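Side-chain contact in nucleotidyl transferase AbiEii/AbiGii toxin family protein (Mycobacterium tuberculosis, PDB 6Y56), which probably acts as the nucleotidyltransferase toxin of a toxin-antitoxin system, and may modify tRNA acceptor stems as a related toxin does: residues A228-E232 with H233-P237. Residues are numbered along the deposited sequence; the frame is centred on the assembly and turned at random.
Sequences AARSE and HDFQP
Asp234 folds its side chain back over the backbone of Ser231. Asp234 CB lies 3.2 Å from Ser231 O; CG stands anti to its own carbonyl carbon (chi1 -59°), turning the carboxylate back along the chain, with CG about equally far from Ser231 N and O. At the tip, OD2 accepts the amide hydrogen of Ser231 N almost straight on (160°), though the modelled 2.4 Å between Ser231 N and Asp234 OD2 is doubtfully short. Ser231 returns the grip: its OG accepts from His233 N at 3.1 Å, an ST turn, and its O accepts from Asp234 N at 2.7 Å. The carboxylate returns to Ser231 N as in half a capping box, at the start of a short 3-10 turn between helices 224-227 and 240-243; the hydroxyl binds one residue earlier than in the full motif. The next 3-10 bond, Phe235 N to Glu232 O, is longer at 3.2 Å, and a water donates to both Glu232 O and Phe235 O. On the surface, Glu232 CG sits over the centre of one His233 ring face, 3.9 Å from the centroid, a CH-pi contact. The buried Phe235 ring brings CE2 to 3.8 Å from Arg230 CB, while the extended Arg230 chain crosses it at about a right angle, CD near CZ, and runs on to Tyr174, whose carbonyl oxygen accepts from NH2 and whose ring makes a cation-pi contact.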
loop_
_atom_site.group_PDB
_atom_site.type_symbol
_atom_site.label_atom_id
_atom_site.label_comp_id
_atom_site.label_asym_id
_atom_site.label_seq_id
_atom_site.Cartn_x
_atom_site.Cartn_y
_atom_site.Cartn_z
ATOM N N ALA A 228 15.677 15.319 -5.100
ATOM C CA ALA A 228 17.018 15.544 -4.582
ATOM C C ALA A 228 17.672 14.204 -4.275
ATOM O O ALA A 228 17.010 13.235 -3.892
ATOM C CB ALA A 228 16.975 16.400 -3.318
ATOM N N ALA A 229 18.983 14.145 -4.469
ATOM C CA ALA A 229 19.704 12.915 -4.189
ATOM C C ALA A 229 19.567 12.581 -2.712
ATOM O O ALA A 229 19.780 13.433 -1.843
ATOM C CB ALA A 229 21.179 13.073 -4.562
ATOM N N ARG A 230 19.154 11.355 -2.428
ATOM C CA ARG A 230 19.067 10.872 -1.063
ATOM C C ARG A 230 20.118 9.790 -0.865
ATOM O O ARG A 230 20.453 9.043 -1.789
ATOM C CB ARG A 230 17.661 10.341 -0.739
ATOM C CG ARG A 230 16.562 11.415 -0.697
ATOM C CD ARG A 230 15.155 10.841 -0.404
ATOM N NE ARG A 230 14.092 11.810 -0.689
ATOM C CZ ARG A 230 12.803 11.616 -0.421
ATOM N NH1 ARG A 230 12.392 10.478 0.121
ATOM N NH2 ARG A 230 11.915 12.559 -0.700
ATOM N N SER A 231 20.669 9.737 0.336
ATOM C CA SER A 231 21.592 8.679 0.706
ATOM C C SER A 231 20.825 7.574 1.430
ATOM O O SER A 231 19.747 7.804 1.977
ATOM C CB SER A 231 22.707 9.258 1.585
ATOM O OG SER A 231 23.173 8.332 2.545
ATOM N N GLU A 232 21.390 6.363 1.417
ATOM C CA GLU A 232 20.745 5.255 2.125
ATOM C C GLU A 232 20.484 5.605 3.582
ATOM O O GLU A 232 19.509 5.126 4.180
ATOM C CB GLU A 232 21.578 3.975 2.015
ATOM C CG GLU A 232 22.685 3.858 3.044
ATOM C CD GLU A 232 23.570 2.656 2.809
ATOM O OE1 GLU A 232 24.018 2.465 1.658
ATOM O OE2 GLU A 232 23.840 1.911 3.773
ATOM N N HIS A 233 21.321 6.464 4.165
ATOM C CA HIS A 233 21.127 6.885 5.541
ATOM C C HIS A 233 19.952 7.833 5.706
ATOM O O HIS A 233 19.534 8.077 6.838
ATOM C CB HIS A 233 22.426 7.497 6.066
ATOM C CG HIS A 233 23.581 6.550 5.993
ATOM N ND1 HIS A 233 23.606 5.368 6.700
ATOM C CD2 HIS A 233 24.719 6.580 5.262
ATOM C CE1 HIS A 233 24.722 4.717 6.422
ATOM N NE2 HIS A 233 25.415 5.431 5.553
ATOM N N ASP A 234 19.414 8.365 4.612
ATOM C CA ASP A 234 18.230 9.209 4.680
ATOM C C ASP A 234 16.935 8.408 4.784
ATOM O O ASP A 234 15.884 9.006 5.043
ATOM C CB ASP A 234 18.181 10.140 3.461
ATOM C CG ASP A 234 19.413 11.038 3.352
ATOM O OD1 ASP A 234 19.758 11.707 4.350
ATOM O OD2 ASP A 234 20.039 11.070 2.270
ATOM N N PHE A 235 16.978 7.087 4.613
ATOM C CA PHE A 235 15.779 6.257 4.577
ATOM C C PHE A 235 15.595 5.506 5.889
ATOM O O PHE A 235 16.572 5.075 6.511
ATOM C CB PHE A 235 15.861 5.219 3.455
ATOM C CG PHE A 235 15.828 5.798 2.074
ATOM C CD1 PHE A 235 14.627 5.959 1.397
ATOM C CD2 PHE A 235 17.002 6.152 1.435
ATOM C CE1 PHE A 235 14.611 6.486 0.124
ATOM C CE2 PHE A 235 16.985 6.671 0.160
ATOM C CZ PHE A 235 15.787 6.842 -0.497
ATOM N N GLN A 236 14.338 5.329 6.294
ATOM C CA GLN A 236 14.011 4.432 7.397
ATOM C C GLN A 236 13.993 2.997 6.881
ATOM O O GLN A 236 13.211 2.689 5.974
ATOM C CB GLN A 236 12.631 4.766 7.943
ATOM C CG GLN A 236 12.555 5.991 8.842
ATOM C CD GLN A 236 11.171 6.147 9.461
ATOM O OE1 GLN A 236 10.479 5.156 9.713
ATOM N NE2 GLN A 236 10.759 7.388 9.696
ATOM N N PRO A 237 14.805 2.091 7.434
ATOM C CA PRO A 237 14.872 0.736 6.854
ATOM C C PRO A 237 13.612 -0.079 7.069
ATOM O O PRO A 237 13.182 -0.795 6.154
ATOM C CB PRO A 237 16.088 0.099 7.549
ATOM C CG PRO A 237 16.779 1.219 8.272
ATOM C CD PRO A 237 15.751 2.267 8.547
HETATM O O HOH W 1 19.067 3.513 6.047
#